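Local coordinates for copper-containing nitrite reductase (Thermus scotoductus, PDB 6HBE), which probably reduces nitrite to nitric oxide with electrons from cytochrome c, working as a copper-containing homotrimer of three-domain subunits, at residues Q239-G244 / W249-R254; I158-A163 / L264-F269; D71-G76 / I430-K435; D169-K174 / E376-L381; L55-E58 / T62-I65. One frame throughout, in Å; residues are numbered along the deposited sequence.

Overall arrangement
Interactions 1, 2, 4 and 5 are buried, and interaction 3 is partly open to solvent. Interactions 1, 2 and 5 each join strands of two facing sheets in a beta-sandwich: 1 and 2 bridge the same pair of sheets, with centres about 12 Å apart, and 5 does the equivalent in the N-terminal sandwich. Interactions 3 and 4 join the plastocyanin-like C-terminal part to the rest of the subunit, their centres about 17 Å apart, and both involve loops near its copper. The chemistry follows the place: purely aliphatic in interaction 5, an indole N-H on a backbone carbonyl in 1, a water bridge in 2, a valine methyl on a proline and a tyrosine edge in 3 and a tyrosine hydroxyl on a carboxylate in 4.

Interaction 1: Q239-G244 / W249-R254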
# COMPACT_ATOMS: atom_id res chain seq x y z
N GLN C 239 14.57 6.28 -16.02
CA GLN C 239 14.98 6.68 -14.66
C GLN C 239 14.58 5.68 -13.57
O GLN C 239 15.13 5.73 -12.47
CB GLN C 239 14.45 8.08 -14.32
CG GLN C 239 12.99 8.14 -13.87
CD GLN C 239 12.34 9.46 -14.18
OE1 GLN C 239 12.51 10.45 -13.47
NE2 GLN C 239 11.55 9.48 -15.24
N THR C 240 13.60 4.82 -13.86
CA THR C 240 13.08 3.84 -12.94
C THR C 240 12.74 2.51 -13.66
O THR C 240 12.40 2.52 -14.85
CB THR C 240 11.77 4.32 -12.25
OG1 THR C 240 10.92 4.96 -13.19
CG2 THR C 240 12.06 5.24 -11.10
N ALA C 241 12.84 1.40 -12.92
CA ALA C 241 12.36 0.09 -13.32
C ALA C 241 11.24 -0.36 -12.36
O ALA C 241 11.52 -0.78 -11.23
CB ALA C 241 13.51 -0.90 -13.31
N LEU C 242 10.00 -0.21 -12.79
CA LEU C 242 8.80 -0.55 -12.00
C LEU C 242 8.67 -2.10 -11.84
O LEU C 242 8.69 -2.83 -12.84
CB LEU C 242 7.55 0.03 -12.70
CG LEU C 242 6.21 -0.34 -12.07
CD1 LEU C 242 6.07 0.25 -10.68
CD2 LEU C 242 5.05 0.07 -12.93
N ALA C 243 8.58 -2.58 -10.60
CA ALA C 243 8.46 -4.02 -10.30
C ALA C 243 7.54 -4.30 -9.12
O ALA C 243 7.86 -3.94 -7.97
CB ALA C 243 9.84 -4.62 -10.04
N GLY C 244 6.40 -4.95 -9.40
CA GLY C 244 5.60 -5.50 -8.33
C GLY C 244 6.20 -6.75 -7.74
O GLY C 244 7.26 -7.20 -8.19
N TRP C 249 13.73 -7.60 -13.70
CA TRP C 249 14.34 -6.90 -14.82
C TRP C 249 15.79 -7.33 -15.00
O TRP C 249 16.45 -7.64 -14.02
CB TRP C 249 14.33 -5.37 -14.59
CG TRP C 249 12.98 -4.70 -14.60
CD1 TRP C 249 12.16 -4.48 -13.50
CD2 TRP C 249 12.30 -4.16 -15.73
NE1 TRP C 249 11.02 -3.84 -13.89
CE2 TRP C 249 11.07 -3.63 -15.25
CE3 TRP C 249 12.60 -4.04 -17.09
CZ2 TRP C 249 10.15 -2.97 -16.09
CZ3 TRP C 249 11.66 -3.40 -17.95
CH2 TRP C 249 10.44 -2.90 -17.44
N VAL C 250 16.27 -7.34 -16.26
CA VAL C 250 17.72 -7.18 -16.55
C VAL C 250 17.96 -5.75 -17.08
O VAL C 250 17.20 -5.25 -17.90
CB VAL C 250 18.24 -8.25 -17.55
CG1 VAL C 250 19.66 -7.97 -17.99
CG2 VAL C 250 18.17 -9.62 -16.90
N ILE C 251 18.98 -5.07 -16.55
CA ILE C 251 19.28 -3.68 -16.89
C ILE C 251 20.76 -3.61 -17.37
O ILE C 251 21.64 -4.17 -16.73
CB ILE C 251 19.07 -2.80 -15.64
CG1 ILE C 251 17.58 -2.77 -15.24
CG2 ILE C 251 19.62 -1.38 -15.82
CD1 ILE C 251 17.37 -2.39 -13.78
N GLU C 252 20.99 -2.94 -18.51
CA GLU C 252 22.34 -2.63 -19.02
C GLU C 252 22.58 -1.11 -18.93
O GLU C 252 21.74 -0.34 -19.40
CB GLU C 252 22.44 -3.10 -20.48
CG GLU C 252 22.33 -4.60 -20.66
CD GLU C 252 22.49 -5.01 -22.13
OE1 GLU C 252 21.72 -4.54 -22.98
OE2 GLU C 252 23.39 -5.81 -22.43
N TRP C 253 23.69 -0.70 -18.32
CA TRP C 253 24.02 0.69 -18.12
C TRP C 253 25.55 0.82 -18.06
O TRP C 253 26.22 0.00 -17.42
CB TRP C 253 23.38 1.20 -16.78
CG TRP C 253 23.73 2.63 -16.34
CD1 TRP C 253 23.43 3.80 -16.97
CD2 TRP C 253 24.39 3.00 -15.11
NE1 TRP C 253 23.91 4.87 -16.26
CE2 TRP C 253 24.51 4.41 -15.12
CE3 TRP C 253 24.96 2.28 -14.06
CZ2 TRP C 253 25.11 5.11 -14.07
CZ3 TRP C 253 25.56 2.99 -13.02
CH2 TRP C 253 25.64 4.38 -13.05
N ARG C 254 26.09 1.85 -18.71
CA ARG C 254 27.50 2.23 -18.54
C ARG C 254 27.66 3.28 -17.48
O ARG C 254 26.92 4.26 -17.46
CB ARG C 254 28.09 2.72 -19.86
CG ARG C 254 28.33 1.56 -20.81
CD ARG C 254 28.58 1.99 -22.23
NE ARG C 254 27.38 2.54 -22.86
CZ ARG C 254 27.21 2.67 -24.17
NH1 ARG C 254 28.15 2.28 -25.03
NH2 ARG C 254 26.09 3.20 -24.64
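W249 makes the one hydrogen bond between Q239-G244 and W249-R254, its indole NE1 donating to L242 O over 2.7 Å with an N-H...O angle of 157°. The oxygen lies in the plane of the indole, at its edge, whereas the donor stands 57° out of the carbonyl plane, so the bond is flat on the tryptophan side and tilted on the other. A CH-pi contact adds to it: A241 CB sits over one face of the five-membered ring, 3.9 Å from its centroid and almost on the ring normal. The two strands run antiparallel with axes 9.2 Å apart, but they belong to different sheets of a cupredoxin-type beta-sandwich and meet through side chains. Replacing W249 with a leucine would probably leave L242 O without this donor and take away the ring face that A241 CB lies against. Apolar contacts finish the interface: A243 CB reaches the ring edge 4.1 Å from W249 NE1, and I251 CD1 comes to 4.2 Å from A241 CB. M225 of strand 222-227 touches both A241 and W249, and the ring of Y227 also meets the indole. L242 turns its side chain the other way, where it packs on L242 of the third subunit.

Interaction 2: I158-A163 / L264-F269; sequences IIQSEA and LVTHVF. With CU (copper (II) ion), chain E.
Q160 and T266 meet between the two sheets of the second cupredoxin-type beta-sandwich, strand 154-163 lying in one and strand 260-266 in the other. Q160 starts with CG anti to its backbone N (chi1 -175°) and stays extended, which carries the amide straight across the gap; its OE1 stops 3.8 Å from T266 CB, the two side chains crossing at about a right angle. That oxygen is paired with S213 OG, while NE2 donates to a water at 2.9 Å. The same water lies 2.9 Å from T266 OG1, so one water links the two side chains. T266 places OG1 anti to N (chi1 170°), where it also accepts from V268 N in an ST turn and is bonded to T214 N. Two residues earlier on each strand, I158 CD1 touches L264 CD2 at 4.3 Å. Just beyond T266 the chain leaves the strand and H267 enters a copper site at the subunit interface; H80 and H114 of the second subunit complete the protein ligands, an arrangement known from the type 2 copper of these reductases. F269 CZ lies 3.3 Å above the H267 ring plane, and H267 NE2 binds the metal at 2.1 Å, with a water as its fourth ligand.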
# COMPACT_ATOMS: atom_id res chain seq x y z
N ILE C 158 20.65 -8.70 -7.57
CA ILE C 158 20.02 -8.01 -6.42
C ILE C 158 18.57 -8.50 -6.18
O ILE C 158 17.75 -8.43 -7.09
CB ILE C 158 19.94 -6.48 -6.69
CG1 ILE C 158 21.33 -5.86 -6.97
CG2 ILE C 158 19.28 -5.75 -5.51
CD1 ILE C 158 22.17 -5.67 -5.73
N ILE C 159 18.26 -8.91 -4.95
CA ILE C 159 16.87 -9.13 -4.51
C ILE C 159 16.49 -8.04 -3.54
O ILE C 159 17.28 -7.71 -2.65
CB ILE C 159 16.68 -10.51 -3.84
CG1 ILE C 159 16.57 -11.59 -4.93
CG2 ILE C 159 15.46 -10.55 -2.93
CD1 ILE C 159 16.63 -13.03 -4.43
N GLN C 160 15.30 -7.47 -3.75
CA GLN C 160 14.62 -6.66 -2.76
C GLN C 160 13.60 -7.48 -2.00
O GLN C 160 12.79 -8.15 -2.63
CB GLN C 160 13.94 -5.44 -3.42
CG GLN C 160 13.32 -4.49 -2.39
CD GLN C 160 12.69 -3.25 -3.02
OE1 GLN C 160 13.28 -2.57 -3.89
NE2 GLN C 160 11.45 -2.96 -2.62
N SER C 161 13.56 -7.36 -0.67
CA SER C 161 12.61 -8.13 0.14
C SER C 161 12.27 -7.40 1.43
O SER C 161 13.02 -6.52 1.87
CB SER C 161 13.16 -9.54 0.45
OG SER C 161 14.27 -9.50 1.34
N GLU C 162 11.15 -7.79 2.04
CA GLU C 162 10.57 -7.17 3.24
C GLU C 162 10.68 -8.09 4.44
O GLU C 162 10.71 -9.31 4.28
CB GLU C 162 9.07 -6.85 3.00
CG GLU C 162 8.79 -5.91 1.81
CD GLU C 162 7.52 -6.22 1.03
OE1 GLU C 162 6.52 -6.83 1.58
OE2 GLU C 162 7.52 -5.87 -0.20
N ALA C 163 10.73 -7.51 5.65
CA ALA C 163 10.64 -8.26 6.89
C ALA C 163 9.49 -7.71 7.71
O ALA C 163 9.26 -6.50 7.70
CB ALA C 163 11.93 -8.16 7.69
N LEU C 264 22.27 3.35 -5.57
CA LEU C 264 21.19 2.44 -5.99
C LEU C 264 20.07 2.51 -4.96
O LEU C 264 20.31 2.34 -3.74
CB LEU C 264 21.73 1.01 -6.07
CG LEU C 264 20.76 -0.09 -6.47
CD1 LEU C 264 20.45 0.05 -7.97
CD2 LEU C 264 21.31 -1.49 -6.15
N VAL C 265 18.84 2.73 -5.42
CA VAL C 265 17.73 2.99 -4.48
C VAL C 265 16.40 2.65 -5.16
O VAL C 265 16.28 2.67 -6.43
CB VAL C 265 17.80 4.47 -3.97
CG1 VAL C 265 17.47 5.45 -5.07
CG2 VAL C 265 16.93 4.71 -2.73
N THR C 266 15.41 2.33 -4.32
CA THR C 266 14.01 2.30 -4.76
C THR C 266 13.40 3.67 -4.54
O THR C 266 13.48 4.25 -3.44
CB THR C 266 13.12 1.21 -4.08
OG1 THR C 266 11.75 1.45 -4.44
CG2 THR C 266 13.23 1.22 -2.55
N HIS C 267 12.71 4.19 -5.55
CA HIS C 267 12.09 5.52 -5.42
C HIS C 267 10.74 5.51 -4.65
O HIS C 267 10.10 6.53 -4.52
CB HIS C 267 12.01 6.25 -6.78
CG HIS C 267 12.72 7.58 -6.77
ND1 HIS C 267 12.16 8.72 -6.24
CD2 HIS C 267 13.98 7.92 -7.16
CE1 HIS C 267 13.02 9.72 -6.35
NE2 HIS C 267 14.14 9.26 -6.89
N VAL C 268 10.34 4.33 -4.13
CA VAL C 268 9.25 4.22 -3.18
C VAL C 268 9.90 4.57 -1.82
O VAL C 268 10.46 3.66 -1.11
CB VAL C 268 8.60 2.82 -3.17
CG1 VAL C 268 7.47 2.75 -2.13
CG2 VAL C 268 8.08 2.47 -4.56
N PHE C 269 9.88 5.86 -1.49
CA PHE C 269 10.82 6.38 -0.46
C PHE C 269 10.46 5.97 0.97
O PHE C 269 11.35 5.92 1.80
CB PHE C 269 11.00 7.91 -0.58
CG PHE C 269 12.09 8.36 -1.55
CD1 PHE C 269 12.95 7.47 -2.21
CD2 PHE C 269 12.27 9.71 -1.77
CE1 PHE C 269 13.94 7.92 -3.08
CE2 PHE C 269 13.28 10.17 -2.63
CZ PHE C 269 14.12 9.29 -3.28
CU CU E . 15.70 10.54 -7.32
O HOH W 1 10.13 -0.36 -2.90
O HOH W 2 17.68 10.50 -7.23

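Interaction 3: D71-G76 / I430-K435; sequences DNVTHG and IHPYMK. With CU (copper (II) ion), chain L; CU (copper (II) ion), chain N.
V73 meets P432 and Y433 at a place where neither chain is helix or strand: V73 CA comes within 8.0 Å of H431 CA, and H431-M434 folds into a type I beta turn closed by M434 N on H431 O. One methyl does the touching: V73 CG1, which lies anti to its own carbonyl carbon, is 4.2 Å from P432 CD. The two side chains slide past each other in opposite directions. V73 CG1 also meets the edge of the Y433 ring, 4.2 Å from Y433 CD2. The hydroxyl of Y433 is held by E385 and N356. This is a domain junction, where a copper-binding loop of the N-terminal cupredoxin domain meets one of the plastocyanin-like domain, and both loops carry histidine ligands. H75 ND1 binds the type 1 copper that it shares with C115, H125 and Q130. H75 NE2 donates to D71 OD2 at 2.9 Å and 172°, in the plane of the imidazole and on the anti lone pair of the carboxylate, which fixes the rotation of the ring; S30 OG also bonds OD2. Across the junction H431 ND1 binds the copper of the plastocyanin-like domain beside H390 and C428, and M434 SD stands 3.0 Å from that metal. The turn carries two residues of this copper site, H431 and M434, with I430 CG2 lying 3.5 Å above the H431 ring plane.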
# COMPACT_ATOMS: atom_id res chain seq x y z
N ASP C 71 13.86 -29.41 8.60
CA ASP C 71 13.11 -28.81 9.70
C ASP C 71 12.13 -29.83 10.35
O ASP C 71 11.96 -30.92 9.84
CB ASP C 71 12.29 -27.62 9.16
CG ASP C 71 12.04 -26.53 10.19
OD1 ASP C 71 12.48 -26.63 11.35
OD2 ASP C 71 11.38 -25.52 9.80
N ASN C 72 11.47 -29.40 11.42
CA ASN C 72 10.40 -30.15 12.11
C ASN C 72 8.96 -29.85 11.63
O ASN C 72 8.02 -30.43 12.17
CB ASN C 72 10.48 -29.94 13.65
CG ASN C 72 10.33 -28.47 14.07
OD1 ASN C 72 10.67 -27.56 13.33
ND2 ASN C 72 9.85 -28.24 15.28
N VAL C 73 8.78 -28.95 10.64
CA VAL C 73 7.49 -28.77 9.96
C VAL C 73 7.65 -28.96 8.46
O VAL C 73 8.77 -28.91 7.92
CB VAL C 73 6.81 -27.39 10.25
CG1 VAL C 73 6.67 -27.17 11.75
CG2 VAL C 73 7.55 -26.23 9.59
N THR C 74 6.51 -29.17 7.80
CA THR C 74 6.42 -29.36 6.35
C THR C 74 6.88 -28.12 5.59
O THR C 74 6.58 -27.03 6.02
CB THR C 74 4.96 -29.70 6.00
OG1 THR C 74 4.63 -30.95 6.63
CG2 THR C 74 4.71 -29.84 4.51
N HIS C 75 7.55 -28.32 4.45
CA HIS C 75 7.99 -27.23 3.55
C HIS C 75 7.74 -27.71 2.12
O HIS C 75 6.99 -28.68 1.90
CB HIS C 75 9.49 -26.89 3.79
CG HIS C 75 9.74 -26.22 5.11
ND1 HIS C 75 9.34 -24.93 5.37
CD2 HIS C 75 10.36 -26.67 6.23
CE1 HIS C 75 9.66 -24.62 6.62
NE2 HIS C 75 10.28 -25.65 7.16
N GLY C 76 8.31 -27.03 1.15
CA GLY C 76 8.13 -27.39 -0.25
C GLY C 76 8.84 -26.40 -1.12
O GLY C 76 9.66 -25.63 -0.62
N ILE C 430 -1.23 -26.99 15.48
CA ILE C 430 -1.10 -27.21 14.03
C ILE C 430 0.24 -26.63 13.56
O ILE C 430 0.96 -27.27 12.76
CB ILE C 430 -2.31 -26.61 13.27
CG1 ILE C 430 -3.62 -27.21 13.80
CG2 ILE C 430 -2.23 -26.86 11.75
CD1 ILE C 430 -4.90 -26.55 13.29
N HIS C 431 0.55 -25.42 14.02
CA HIS C 431 1.75 -24.66 13.66
C HIS C 431 2.52 -24.31 14.95
O HIS C 431 2.37 -23.22 15.51
CB HIS C 431 1.35 -23.36 12.91
CG HIS C 431 0.32 -23.57 11.83
ND1 HIS C 431 -1.02 -23.27 11.99
CD2 HIS C 431 0.45 -24.04 10.57
CE1 HIS C 431 -1.66 -23.54 10.87
NE2 HIS C 431 -0.80 -24.02 10.00
N PRO C 432 3.37 -25.24 15.43
CA PRO C 432 3.91 -25.09 16.81
C PRO C 432 4.88 -23.92 17.05
O PRO C 432 5.13 -23.59 18.20
CB PRO C 432 4.58 -26.45 17.10
CG PRO C 432 4.62 -27.19 15.80
CD PRO C 432 3.87 -26.45 14.74
N TYR C 433 5.37 -23.31 15.97
CA TYR C 433 6.17 -22.06 15.99
C TYR C 433 5.34 -20.78 16.23
O TYR C 433 5.90 -19.73 16.54
CB TYR C 433 7.02 -21.94 14.70
CG TYR C 433 6.19 -21.96 13.44
CD1 TYR C 433 5.63 -20.79 12.92
CD2 TYR C 433 5.93 -23.16 12.78
CE1 TYR C 433 4.84 -20.83 11.76
CE2 TYR C 433 5.15 -23.21 11.67
CZ TYR C 433 4.59 -22.04 11.15
OH TYR C 433 3.80 -22.14 10.02
N MET C 434 4.01 -20.85 16.11
CA MET C 434 3.12 -19.76 16.58
C MET C 434 3.07 -19.74 18.09
O MET C 434 2.74 -20.77 18.70
CB MET C 434 1.68 -19.96 16.14
CG MET C 434 1.46 -19.83 14.66
SD MET C 434 -0.25 -20.08 14.15
CE MET C 434 -1.16 -18.91 15.10
N LYS C 435 3.34 -18.60 18.69
CA LYS C 435 3.42 -18.52 20.15
C LYS C 435 2.93 -17.20 20.71
O LYS C 435 3.19 -16.13 20.15
CB LYS C 435 4.88 -18.76 20.62
CG LYS C 435 5.03 -18.87 22.15
CD LYS C 435 6.43 -19.26 22.60
CE LYS C 435 6.76 -20.71 22.29
NZ LYS C 435 8.10 -21.09 22.82
CU CU L . -1.94 -22.50 13.60
CU CU N . 8.41 -23.55 4.16

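Interaction 4: D169-K174 / E376-L381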
# COMPACT_ATOMS: atom_id res chain seq x y z
N ASP C 169 0.73 -7.21 10.82
CA ASP C 169 1.41 -6.22 9.96
C ASP C 169 1.54 -6.77 8.53
O ASP C 169 1.42 -5.99 7.57
CB ASP C 169 2.81 -5.88 10.48
CG ASP C 169 2.78 -4.98 11.71
OD1 ASP C 169 1.69 -4.46 12.04
OD2 ASP C 169 3.85 -4.77 12.30
N PHE C 170 1.75 -8.08 8.38
CA PHE C 170 1.79 -8.70 7.04
C PHE C 170 0.46 -8.51 6.26
O PHE C 170 0.47 -8.13 5.06
CB PHE C 170 2.18 -10.17 7.10
CG PHE C 170 2.21 -10.83 5.73
CD1 PHE C 170 3.16 -10.45 4.78
CD2 PHE C 170 1.29 -11.80 5.40
CE1 PHE C 170 3.16 -11.03 3.50
CE2 PHE C 170 1.27 -12.37 4.11
CZ PHE C 170 2.21 -11.98 3.18
N TYR C 171 -0.67 -8.79 6.90
CA TYR C 171 -2.01 -8.54 6.30
C TYR C 171 -2.19 -7.06 5.92
O TYR C 171 -2.68 -6.74 4.84
CB TYR C 171 -3.15 -8.97 7.25
CG TYR C 171 -3.67 -10.37 7.05
CD1 TYR C 171 -2.84 -11.47 7.16
CD2 TYR C 171 -5.03 -10.59 6.83
CE1 TYR C 171 -3.33 -12.76 6.99
CE2 TYR C 171 -5.53 -11.86 6.66
CZ TYR C 171 -4.68 -12.95 6.74
OH TYR C 171 -5.19 -14.22 6.54
N ASP C 172 -1.74 -6.17 6.78
CA ASP C 172 -1.86 -4.73 6.58
C ASP C 172 -0.82 -4.07 5.63
O ASP C 172 -0.90 -2.86 5.37
CB ASP C 172 -1.81 -4.05 7.98
CG ASP C 172 -2.97 -4.45 8.90
OD1 ASP C 172 -3.97 -4.99 8.42
OD2 ASP C 172 -2.88 -4.22 10.13
N GLY C 173 0.14 -4.83 5.12
CA GLY C 173 1.21 -4.30 4.26
C GLY C 173 2.19 -3.37 4.95
O GLY C 173 2.76 -2.47 4.31
N LYS C 174 2.34 -3.53 6.27
CA LYS C 174 3.19 -2.67 7.06
C LYS C 174 4.57 -3.36 7.32
O LYS C 174 4.75 -4.02 8.35
CB LYS C 174 2.48 -2.32 8.38
CG LYS C 174 3.24 -1.32 9.24
CD LYS C 174 2.65 -1.15 10.64
CE LYS C 174 3.52 -0.22 11.48
NZ LYS C 174 3.19 -0.18 12.94
N GLU C 376 -8.76 -14.83 12.10
CA GLU C 376 -8.83 -13.92 10.94
C GLU C 376 -8.17 -14.51 9.68
O GLU C 376 -8.42 -14.01 8.57
CB GLU C 376 -8.22 -12.54 11.26
CG GLU C 376 -9.06 -11.63 12.15
CD GLU C 376 -10.46 -11.28 11.60
OE1 GLU C 376 -10.79 -11.44 10.39
OE2 GLU C 376 -11.31 -10.82 12.41
N ASP C 377 -7.38 -15.58 9.80
CA ASP C 377 -6.88 -16.23 8.58
C ASP C 377 -8.08 -16.81 7.83
O ASP C 377 -9.06 -17.24 8.46
CB ASP C 377 -5.80 -17.30 8.86
CG ASP C 377 -4.38 -16.71 9.00
OD1 ASP C 377 -4.07 -15.63 8.41
OD2 ASP C 377 -3.54 -17.32 9.71
N VAL C 378 -8.02 -16.77 6.49
CA VAL C 378 -9.16 -17.00 5.62
C VAL C 378 -9.19 -18.41 5.00
O VAL C 378 -10.27 -18.99 4.90
CB VAL C 378 -9.23 -15.91 4.49
CG1 VAL C 378 -10.56 -15.96 3.74
CG2 VAL C 378 -9.07 -14.54 5.11
N PHE C 379 -8.02 -18.95 4.62
CA PHE C 379 -7.91 -20.30 4.01
C PHE C 379 -7.94 -21.38 5.11
O PHE C 379 -6.94 -21.62 5.79
CB PHE C 379 -6.61 -20.41 3.20
CG PHE C 379 -6.51 -21.66 2.35
CD1 PHE C 379 -6.08 -22.87 2.88
CD2 PHE C 379 -6.75 -21.59 0.99
CE1 PHE C 379 -5.96 -24.00 2.08
CE2 PHE C 379 -6.61 -22.71 0.18
CZ PHE C 379 -6.22 -23.92 0.72
N ASP C 380 -9.09 -22.02 5.30
CA ASP C 380 -9.27 -23.01 6.41
C ASP C 380 -9.47 -24.45 5.89
O ASP C 380 -10.00 -25.33 6.58
CB ASP C 380 -10.37 -22.52 7.38
CG ASP C 380 -11.73 -22.33 6.70
OD1 ASP C 380 -11.95 -22.86 5.56
OD2 ASP C 380 -12.59 -21.65 7.30
N LEU C 381 -9.00 -24.71 4.69
CA LEU C 381 -9.02 -26.03 4.08
C LEU C 381 -7.69 -26.79 4.32
O LEU C 381 -6.77 -26.26 4.95
CB LEU C 381 -9.26 -25.87 2.58
CG LEU C 381 -10.55 -25.14 2.22
CD1 LEU C 381 -10.54 -24.79 0.74
CD2 LEU C 381 -11.76 -26.00 2.58
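Y171 leaves the helix with chi1 at -93°, off the usual staggered value, and D377 turns its CG anti to the carbonyl carbon (chi1 -84°), so that phenol and carboxylate arrive at the same point. The tyrosine sits in the last turn of helix 167-172, which closes in a Schellman motif with G173 at positive phi and K174 N bonded to D169 O; D377 belongs to a loop of the plastocyanin-like domain. Y171 OH donates to D377 OD1 over 2.6 Å, a weak bond by its geometry. Ring and carboxylate planes are 36° apart, and D377 OD1 also lies 3.3 Å from Y171 CE1. A phenylalanine in place of Y171 lacks the hydroxyl and would probably leave D377 OD1 without its link to the helix. That carboxylate has other work: OD1 accepts from G355 N, and OD2 accepts from H390 NE2, so D377 is a second-shell residue that steadies a ligand of the domain's copper. K274 of the third subunit bonds Y171 O, and R309 of the same third subunit forms a salt bridge to E376. V378 CG2 also stops 4.1 Å from Y171 OH.

Interaction 5: L55-E58 / T62-I65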
# COMPACT_ATOMS: atom_id res chain seq x y z
N LEU C 55 20.87 -19.50 -8.07
CA LEU C 55 21.11 -20.50 -9.11
C LEU C 55 21.20 -19.83 -10.46
O LEU C 55 20.37 -18.99 -10.78
CB LEU C 55 19.97 -21.53 -9.13
CG LEU C 55 19.37 -21.94 -7.78
CD1 LEU C 55 18.24 -22.96 -7.98
CD2 LEU C 55 20.41 -22.47 -6.81
N VAL C 56 22.23 -20.16 -11.25
CA VAL C 56 22.39 -19.60 -12.59
C VAL C 56 22.62 -20.73 -13.58
O VAL C 56 23.53 -21.55 -13.39
CB VAL C 56 23.60 -18.62 -12.65
CG1 VAL C 56 23.76 -18.07 -14.07
CG2 VAL C 56 23.43 -17.49 -11.65
N VAL C 57 21.81 -20.76 -14.63
CA VAL C 57 21.91 -21.73 -15.72
C VAL C 57 21.81 -21.02 -17.05
O VAL C 57 21.57 -19.80 -17.10
CB VAL C 57 20.85 -22.85 -15.60
CG1 VAL C 57 20.87 -23.47 -14.21
CG2 VAL C 57 19.44 -22.34 -15.95
N GLU C 58 22.03 -21.78 -18.12
CA GLU C 58 21.87 -21.30 -19.49
C GLU C 58 20.54 -21.78 -20.06
O GLU C 58 20.06 -22.86 -19.68
CB GLU C 58 23.03 -21.79 -20.39
CG GLU C 58 24.43 -21.42 -19.89
CD GLU C 58 24.76 -19.93 -19.92
OE1 GLU C 58 25.26 -19.38 -18.90
OE2 GLU C 58 24.53 -19.26 -20.95
N THR C 62 19.15 -28.65 -18.79
CA THR C 62 18.34 -29.50 -17.93
C THR C 62 18.72 -29.20 -16.49
O THR C 62 19.90 -29.28 -16.10
CB THR C 62 18.53 -31.00 -18.26
OG1 THR C 62 18.14 -31.24 -19.61
CG2 THR C 62 17.70 -31.86 -17.36
N VAL C 63 17.72 -28.87 -15.68
CA VAL C 63 17.95 -28.45 -14.30
C VAL C 63 17.44 -29.55 -13.39
O VAL C 63 16.24 -29.86 -13.42
CB VAL C 63 17.22 -27.12 -13.99
CG1 VAL C 63 17.48 -26.68 -12.56
CG2 VAL C 63 17.60 -26.04 -15.00
N HIS C 64 18.32 -30.12 -12.57
CA HIS C 64 17.94 -31.12 -11.58
C HIS C 64 17.96 -30.41 -10.24
O HIS C 64 18.97 -29.80 -9.91
CB HIS C 64 18.95 -32.31 -11.52
CG HIS C 64 19.11 -33.07 -12.81
ND1 HIS C 64 18.15 -33.92 -13.30
CD2 HIS C 64 20.14 -33.11 -13.69
CE1 HIS C 64 18.56 -34.44 -14.45
NE2 HIS C 64 19.77 -33.97 -14.70
N ILE C 65 16.86 -30.50 -9.49
CA ILE C 65 16.77 -29.99 -8.12
C ILE C 65 16.68 -31.15 -7.13
O ILE C 65 15.90 -32.09 -7.33
CB ILE C 65 15.49 -29.12 -7.92
CG1 ILE C 65 15.45 -27.94 -8.90
CG2 ILE C 65 15.34 -28.69 -6.46
CD1 ILE C 65 16.57 -26.93 -8.73
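V57 and V63 face each other with one methyl apiece, V57 CG1 standing 4.2 Å from V63 CG2. Each of these methyls lies anti to the carbonyl carbon of its own residue, and that is what points them at one another. Toward the end away from the connecting turn, the gap is wider and longer side chains span it: L55 CD1 reaches I65 CD1 at 4.4 Å. The isoleucine is bent for this, since chi2 of -63° swings CD1 round toward the leucine. All four residues are buried and the contact is wholly aliphatic. Next outward, F24 of strand 21-36 packs on both L55 and V57, while I134 and V136 of strand 131-137 also touch this pair. The backbones are positioned by separate partners, L55 and V57 bonding to strand 131-137 and T62 to A20. H64 looks out of the opposite face of its strand, held by S102 and E21. Three residues join the strands, and D61 OD2 accepts from E58 N at the bend. Strands adjacent in sequence that run in opposite directions, sit in different sheets and meet through side chains form a beta-arch, here linking the two sheets of the N-terminal cupredoxin sandwich.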